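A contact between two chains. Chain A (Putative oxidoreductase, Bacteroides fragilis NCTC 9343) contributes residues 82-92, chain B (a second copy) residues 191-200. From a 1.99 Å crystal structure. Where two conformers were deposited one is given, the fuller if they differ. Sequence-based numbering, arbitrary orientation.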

ATOM      1  N   ARG A  82       3.292 -15.391  -8.346  1.00 19.90           N
ATOM      2  CA  ARG A  82       3.435 -16.354  -9.414  1.00 21.54           C
ATOM      3  C   ARG A  82       4.823 -16.338 -10.016  1.00 21.81           C
ATOM      4  O   ARG A  82       5.435 -17.400 -10.221  1.00 22.39           O
ATOM      5  CB  ARG A  82       2.435 -16.084 -10.527  1.00 21.94           C
ATOM      6  CG  ARG A  82       2.539 -17.120 -11.650  1.00 26.52           C
ATOM      7  CD  ARG A  82       1.425 -16.956 -12.605  1.00 26.57           C
ATOM      8  NE  ARG A  82       1.369 -18.074 -13.530  1.00 24.95           N
ATOM      9  CZ  ARG A  82       0.671 -19.184 -13.327  1.00 28.63           C
ATOM     10  NH1 ARG A  82      -0.032 -19.366 -12.215  1.00 28.15           N
ATOM     11  NH2 ARG A  82       0.706 -20.135 -14.238  1.00 26.83           N
ATOM     12  N   ARG A  83       5.295 -15.152 -10.381  1.00 20.58           N
ATOM     13  CA  ARG A  83       6.637 -15.057 -10.939  1.00 22.97           C
ATOM     14  C   ARG A  83       7.669 -15.670  -9.982  1.00 22.94           C
ATOM     15  O   ARG A  83       8.511 -16.491 -10.393  1.00 23.49           O
ATOM     16  CB  ARG A  83       6.974 -13.623 -11.314  1.00 19.50           C
ATOM     17  CG  ARG A  83       8.376 -13.448 -11.909  1.00 26.24           C
ATOM     18  CD  ARG A  83       8.576 -12.028 -12.366  1.00 23.43           C
ATOM     19  NE  ARG A  83       8.306 -11.168 -11.260  1.00 25.92           N
ATOM     20  CZ  ARG A  83       7.302 -10.298 -11.123  1.00 18.33           C
ATOM     21  NH1 ARG A  83       6.465  -9.969 -12.078  1.00 23.38           N
ATOM     22  NH2 ARG A  83       7.229  -9.655  -9.980  1.00 30.72           N
ATOM     23  N   PHE A  84       7.617 -15.312  -8.707  1.00 23.79           N
ATOM     24  CA  PHE A  84       8.549 -15.909  -7.750  1.00 21.46           C
ATOM     25  C   PHE A  84       8.383 -17.429  -7.632  1.00 20.50           C
ATOM     26  O   PHE A  84       9.355 -18.139  -7.561  1.00 21.13           O
ATOM     27  CB  PHE A  84       8.427 -15.290  -6.352  1.00 23.14           C
ATOM     28  CG  PHE A  84       9.563 -15.662  -5.464  1.00 24.68           C
ATOM     29  CD1 PHE A  84      10.825 -15.153  -5.719  1.00 30.29           C
ATOM     30  CD2 PHE A  84       9.387 -16.569  -4.425  1.00 26.09           C
ATOM     31  CE1 PHE A  84      11.930 -15.507  -4.938  1.00 28.96           C
ATOM     32  CE2 PHE A  84      10.459 -16.928  -3.633  1.00 30.47           C
ATOM     33  CZ  PHE A  84      11.748 -16.406  -3.897  1.00 29.68           C
ATOM     34  N   CYS A  85       7.151 -17.953  -7.606  1.00 21.35           N
ATOM     35  CA  CYS A  85       6.994 -19.386  -7.497  1.00 20.23           C
ATOM     36  C   CYS A  85       7.486 -20.102  -8.702  1.00 18.65           C
ATOM     37  O   CYS A  85       7.952 -21.226  -8.567  1.00 19.35           O
ATOM     38  CB  CYS A  85       5.548 -19.791  -7.224  1.00 22.01           C
ATOM     39  SG  CYS A  85       5.048 -19.195  -5.616  1.00 30.14           S
ATOM     40  N   LYS A  86       7.359 -19.493  -9.883  1.00 20.99           N
ATOM     41  CA  LYS A  86       7.837 -20.108 -11.110  0.50 21.30           C
ATOM     42  C   LYS A  86       9.362 -20.150 -11.003  1.00 20.57           C
ATOM     43  O   LYS A  86       9.983 -21.112 -11.362  1.00 19.42           O
ATOM     44  CB  LYS A  86       7.286 -19.393 -12.366  0.50 21.20           C
ATOM     45  CG  LYS A  86       5.943 -19.994 -12.889  0.50 23.81           C
ATOM     46  CD  LYS A  86       5.361 -19.241 -14.129  0.50 22.46           C
ATOM     47  CE  LYS A  86       4.785 -20.181 -15.160  0.50 22.75           C
ATOM     48  NZ  LYS A  86       3.859 -21.213 -14.652  0.50 30.91           N
ATOM     49  N   TYR A  87       9.949 -19.100 -10.457  1.00 22.09           N
ATOM     50  CA  TYR A  87      11.398 -19.052 -10.220  1.00 19.88           C
ATOM     51  C   TYR A  87      11.803 -20.197  -9.270  1.00 21.18           C
ATOM     52  O   TYR A  87      12.763 -20.894  -9.522  1.00 20.16           O
ATOM     53  CB  TYR A  87      11.762 -17.697  -9.634  1.00 19.52           C
ATOM     54  CG  TYR A  87      13.237 -17.478  -9.296  1.00 21.17           C
ATOM     55  CD1 TYR A  87      14.239 -17.965 -10.107  1.00 21.93           C
ATOM     56  CD2 TYR A  87      13.604 -16.699  -8.193  1.00 16.66           C
ATOM     57  CE1 TYR A  87      15.599 -17.733  -9.803  1.00 18.14           C
ATOM     58  CE2 TYR A  87      14.978 -16.471  -7.877  1.00 26.76           C
ATOM     59  CZ  TYR A  87      15.955 -16.976  -8.692  1.00 20.23           C
ATOM     60  OH  TYR A  87      17.324 -16.757  -8.416  1.00 22.93           O
ATOM     61  N   CYS A  88      11.017 -20.410  -8.206  1.00 23.84           N
ATOM     62  CA  CYS A  88      11.260 -21.502  -7.243  1.00 23.31           C
ATOM     63  C   CYS A  88      11.254 -22.844  -7.969  1.00 24.71           C
ATOM     64  O   CYS A  88      12.174 -23.643  -7.842  1.00 22.31           O
ATOM     65  CB  CYS A  88      10.200 -21.491  -6.127  1.00 24.01           C
ATOM     66  SG  CYS A  88      10.333 -20.100  -4.972  1.00 22.10           S
ATOM     67  N   GLN A  89      10.207 -23.073  -8.752  1.00 24.42           N
ATOM     68  CA  GLN A  89      10.045 -24.304  -9.524  1.00 27.48           C
ATOM     69  C   GLN A  89      11.196 -24.565 -10.477  1.00 25.60           C
ATOM     70  O   GLN A  89      11.442 -25.705 -10.854  1.00 25.56           O
ATOM     71  CB  GLN A  89       8.705 -24.250 -10.251  1.00 29.04           C
ATOM     72  CG  GLN A  89       7.550 -24.312  -9.206  1.00 36.82           C
ATOM     73  CD  GLN A  89       6.178 -23.837  -9.682  1.00 39.77           C
ATOM     74  OE1 GLN A  89       6.016 -23.230 -10.760  1.00 54.44           O
ATOM     75  NE2 GLN A  89       5.176 -24.083  -8.836  1.00 53.00           N
ATOM     76  N   GLU A  90      11.939 -23.517 -10.824  1.00 23.46           N
ATOM     77  CA  GLU A  90      13.077 -23.654 -11.737  1.00 21.09           C
ATOM     78  C   GLU A  90      14.401 -23.705 -11.005  1.00 21.85           C
ATOM     79  O   GLU A  90      15.449 -23.806 -11.653  1.00 18.38           O
ATOM     80  CB  GLU A  90      13.085 -22.531 -12.780  1.00 25.44           C
ATOM     81  CG  GLU A  90      11.878 -22.513 -13.707  1.00 17.86           C
ATOM     82  CD  GLU A  90      11.685 -23.810 -14.485  1.00 18.50           C
ATOM     83  OE1 GLU A  90      12.681 -24.420 -14.947  1.00 20.33           O
ATOM     84  OE2 GLU A  90      10.508 -24.224 -14.591  1.00 31.71           O
ATOM     85  N   ARG A  91      14.354 -23.641  -9.672  1.00 19.48           N
ATOM     86  CA  ARG A  91      15.539 -23.675  -8.836  1.00 20.40           C
ATOM     87  C   ARG A  91      15.420 -24.675  -7.673  1.00 22.31           C
ATOM     88  O   ARG A  91      15.985 -24.483  -6.599  1.00 20.97           O
ATOM     89  CB  ARG A  91      15.790 -22.278  -8.314  1.00 18.95           C
ATOM     90  CG  ARG A  91      16.124 -21.311  -9.388  1.00 20.71           C
ATOM     91  CD  ARG A  91      17.434 -21.626 -10.018  1.00 24.03           C
ATOM     92  NE  ARG A  91      17.807 -20.613 -10.988  1.00 23.30           N
ATOM     93  CZ  ARG A  91      17.424 -20.593 -12.262  1.00 25.90           C
ATOM     94  NH1 ARG A  91      16.652 -21.552 -12.748  1.00 26.97           N
ATOM     95  NH2 ARG A  91      17.843 -19.592 -13.051  1.00 23.03           N
ATOM     96  N   ASN A  92      14.647 -25.724  -7.900  1.00 22.21           N
ATOM     97  CA  ASN A  92      14.479 -26.779  -6.943  1.00 22.65           C
ATOM     98  C   ASN A  92      14.090 -26.294  -5.542  1.00 21.20           C
ATOM     99  O   ASN A  92      14.696 -26.712  -4.546  1.00 22.13           O
ATOM    100  CB  ASN A  92      15.751 -27.613  -6.905  1.00 20.94           C
ATOM    101  CG  ASN A  92      15.544 -28.948  -6.233  1.00 21.39           C
ATOM    102  OD1 ASN A  92      14.486 -29.567  -6.380  1.00 31.07           O
ATOM    103  ND2 ASN A  92      16.547 -29.401  -5.476  1.00 22.40           N
TER
ATOM    104  N   ILE B 191      12.058 -16.891 -16.957  1.00 27.42           N
ATOM    105  CA  ILE B 191      12.638 -16.917 -15.604  1.00 25.29           C
ATOM    106  C   ILE B 191      14.145 -16.918 -15.594  1.00 23.57           C
ATOM    107  O   ILE B 191      14.763 -16.117 -14.916  1.00 24.18           O
ATOM    108  CB  ILE B 191      12.090 -18.143 -14.800  1.00 29.41           C
ATOM    109  CG1 ILE B 191      10.650 -17.844 -14.339  1.00 29.51           C
ATOM    110  CG2 ILE B 191      12.998 -18.514 -13.634  1.00 25.63           C
ATOM    111  CD1 ILE B 191      10.481 -16.541 -13.534  1.00 24.08           C
ATOM    112  N   ASN B 192      14.755 -17.778 -16.391  1.00 25.29           N
ATOM    113  CA  ASN B 192      16.214 -17.846 -16.419  1.00 26.25           C
ATOM    114  C   ASN B 192      16.834 -16.547 -16.878  1.00 26.03           C
ATOM    115  O   ASN B 192      17.843 -16.126 -16.317  1.00 28.55           O
ATOM    116  CB  ASN B 192      16.690 -19.049 -17.263  1.00 27.61           C
ATOM    117  CG  ASN B 192      16.382 -20.369 -16.597  1.00 28.08           C
ATOM    118  OD1 ASN B 192      16.488 -20.483 -15.403  1.00 29.87           O
ATOM    119  ND2 ASN B 192      15.978 -21.359 -17.362  1.00 34.39           N
ATOM    120  N   ARG B 193      16.232 -15.914 -17.893  1.00 28.35           N
ATOM    121  CA  ARG B 193      16.683 -14.597 -18.425  1.00 29.23           C
ATOM    122  C   ARG B 193      16.546 -13.470 -17.397  1.00 25.13           C
ATOM    123  O   ARG B 193      17.490 -12.716 -17.145  1.00 23.22           O
ATOM    124  CB  ARG B 193      15.856 -14.213 -19.655  1.00 28.13           C
ATOM    125  CG  ARG B 193      16.379 -12.962 -20.362  1.00 35.30           C
ATOM    126  CD  ARG B 193      15.511 -12.521 -21.580  1.00 40.16           C
ATOM    127  NE  ARG B 193      14.121 -12.305 -21.153  1.00 54.34           N
ATOM    128  CZ  ARG B 193      13.074 -13.070 -21.475  1.00 54.02           C
ATOM    129  NH1 ARG B 193      13.181 -14.121 -22.311  1.00 55.52           N
ATOM    130  NH2 ARG B 193      11.890 -12.738 -20.975  1.00 44.20           N
ATOM    131  N   LEU B 194      15.353 -13.379 -16.819  1.00 21.83           N
ATOM    132  CA  LEU B 194      15.033 -12.351 -15.837  1.00 24.65           C
ATOM    133  C   LEU B 194      15.891 -12.411 -14.587  1.00 24.66           C
ATOM    134  O   LEU B 194      16.302 -11.381 -14.055  1.00 23.93           O
ATOM    135  CB  LEU B 194      13.575 -12.444 -15.436  1.00 26.86           C
ATOM    136  CG  LEU B 194      12.540 -12.222 -16.534  1.00 27.01           C
ATOM    137  CD1 LEU B 194      11.145 -12.579 -15.994  1.00 28.14           C
ATOM    138  CD2 LEU B 194      12.617 -10.777 -17.084  1.00 25.65           C
ATOM    139  N   TYR B 195      16.177 -13.616 -14.124  1.00 25.19           N
ATOM    140  CA  TYR B 195      16.931 -13.797 -12.888  1.00 26.43           C
ATOM    141  C   TYR B 195      18.431 -14.032 -13.047  1.00 25.42           C
ATOM    142  O   TYR B 195      19.129 -14.125 -12.044  1.00 27.48           O
ATOM    143  CB  TYR B 195      16.279 -14.909 -12.028  1.00 24.39           C
ATOM    144  CG  TYR B 195      14.997 -14.446 -11.356  1.00 25.08           C
ATOM    145  CD1 TYR B 195      13.782 -14.488 -12.020  1.00 24.59           C
ATOM    146  CD2 TYR B 195      15.012 -13.961 -10.049  1.00 25.42           C
ATOM    147  CE1 TYR B 195      12.603 -14.076 -11.402  1.00 23.37           C
ATOM    148  CE2 TYR B 195      13.838 -13.555  -9.410  1.00 24.11           C
ATOM    149  CZ  TYR B 195      12.626 -13.610 -10.113  1.00 18.53           C
ATOM    150  OH  TYR B 195      11.449 -13.205  -9.533  1.00 26.17           O
ATOM    151  N   ALA B 196      18.921 -14.074 -14.281  1.00 24.39           N
ATOM    152  CA  ALA B 196      20.324 -14.331 -14.562  1.00 26.23           C
ATOM    153  C   ALA B 196      21.219 -13.335 -13.834  1.00 26.22           C
ATOM    154  O   ALA B 196      22.149 -13.740 -13.123  1.00 25.92           O
ATOM    155  CB  ALA B 196      20.612 -14.322 -16.070  1.00 24.63           C
ATOM    156  N   TYR B 197      20.923 -12.049 -13.988  1.00 27.10           N
ATOM    157  CA  TYR B 197      21.742 -11.006 -13.351  1.00 28.92           C
ATOM    158  C   TYR B 197      21.648 -11.071 -11.832  1.00 27.55           C
ATOM    159  O   TYR B 197      22.655 -11.031 -11.185  1.00 22.99           O
ATOM    160  CB  TYR B 197      21.412  -9.603 -13.871  1.00 30.66           C
ATOM    161  CG  TYR B 197      22.177  -8.487 -13.166  1.00 28.53           C
ATOM    162  CD1 TYR B 197      23.486  -8.145 -13.544  1.00 36.10           C
ATOM    163  CD2 TYR B 197      21.588  -7.775 -12.138  1.00 24.84           C
ATOM    164  CE1 TYR B 197      24.166  -7.132 -12.894  1.00 29.33           C
ATOM    165  CE2 TYR B 197      22.255  -6.784 -11.499  1.00 33.30           C
ATOM    166  CZ  TYR B 197      23.538  -6.458 -11.874  1.00 28.33           C
ATOM    167  OH  TYR B 197      24.173  -5.452 -11.200  1.00 33.45           O
ATOM    168  N   LYS B 198      20.451 -11.199 -11.266  1.00 27.91           N
ATOM    169  CA  LYS B 198      20.313 -11.332  -9.796  1.00 26.99           C
ATOM    170  C   LYS B 198      21.238 -12.430  -9.274  1.00 29.09           C
ATOM    171  O   LYS B 198      21.969 -12.251  -8.298  1.00 31.65           O
ATOM    172  CB  LYS B 198      18.856 -11.683  -9.454  1.00 28.03           C
ATOM    173  CG  LYS B 198      18.520 -11.815  -7.971  1.00 27.40           C
ATOM    174  CD  LYS B 198      17.000 -12.027  -7.742  1.00 27.66           C
ATOM    175  CE  LYS B 198      16.162 -10.790  -8.103  1.00 26.49           C
ATOM    176  NZ  LYS B 198      16.645  -9.562  -7.343  1.00 27.01           N
ATOM    177  N   GLU B 199      21.226 -13.572  -9.960  1.00 28.07           N
ATOM    178  CA  GLU B 199      22.012 -14.722  -9.555  1.00 26.48           C
ATOM    179  C   GLU B 199      23.514 -14.576  -9.691  1.00 26.68           C
ATOM    180  O   GLU B 199      24.241 -15.289  -9.040  1.00 27.38           O
ATOM    181  CB  GLU B 199      21.531 -15.948 -10.326  1.00 28.98           C
ATOM    182  CG  GLU B 199      20.177 -16.372  -9.854  1.00 25.02           C
ATOM    183  CD  GLU B 199      19.680 -17.627 -10.485  1.00 26.18           C
ATOM    184  OE1 GLU B 199      20.039 -17.870 -11.638  1.00 24.53           O
ATOM    185  OE2 GLU B 199      18.868 -18.336  -9.827  1.00 27.62           O
ATOM    186  N   SER B 200      23.959 -13.685 -10.563  1.00 27.90           N
ATOM    187  CA  SER B 200      25.377 -13.437 -10.805  1.00 29.05           C
ATOM    188  C   SER B 200      26.052 -12.589  -9.728  1.00 30.01           C
ATOM    189  O   SER B 200      27.291 -12.476  -9.714  1.00 30.90           O
ATOM    190  CB  SER B 200      25.545 -12.684 -12.133  1.00 30.51           C
ATOM    191  OG  SER B 200      25.182 -11.309 -12.002  1.00 26.00           O
TER
HETATM  192  O   HOH W   1      15.292 -23.986 -15.509  1.00 27.92           O

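The two helices cross nearly at right angles, 86° between their directions, with axes 10.4 Å apart at closest approach, so side chains must bridge the gap. At the centre, Tyr A87 and Tyr B195 stack face to face, their ring centroids 3.7 Å apart and planes inclined by 17°. Each points its CA-to-CB bond toward the other stretch, but the rotamers differ: Tyr A87 is t, Tyr B195 m. The closest pair, Tyr A87 CE2 to Tyr B195 CD2, is 3.3 Å apart. Tyrosine suits this buried position because its flat ring packs while its hydroxyl can still reach a polar partner: Tyr A87 OH donates to Glu B199 OE2 at 2.6 Å, at the ring's edge.

That carboxylate also receives Arg A91. With chi1 and chi2 both m, the arginine chain bends before chi3 extends it at t, bringing the guanidinium edge-on to its acceptors. Arg A91 NE bonds Glu B199 OE2 at 2.8 Å and Arg A91 NH2 bonds Glu B199 OE1 at 3.1 Å, a two-pronged salt bridge. Glu B199 (chi1 m, chi2 t) extends to meet it, and its OE2 thus accepts from both arginine and tyrosine. The guanidinium further donates to Asn B192, with Arg A91 NH2 2.9 Å from Asn B192 OD1, while Arg A91 NH1 is braced by its own chain, 2.8 Å from Glu A90 O. A water extends the polar margin, donating to Glu A90 OE1 and accepting from Asn B192 ND2.

Ile B191, m at both chi angles, supplies branched apolar bulk. Its CG2 lies 3.8 Å from Tyr A87 CD1, and its CD1 lies 4.1 Å from Arg A83 CG. Arg A83, extended through chi1 and chi2, thus offers its aliphatic stem to this contact, while its guanidinium nitrogens NH1 and NH2 are satisfied elsewhere in the structure.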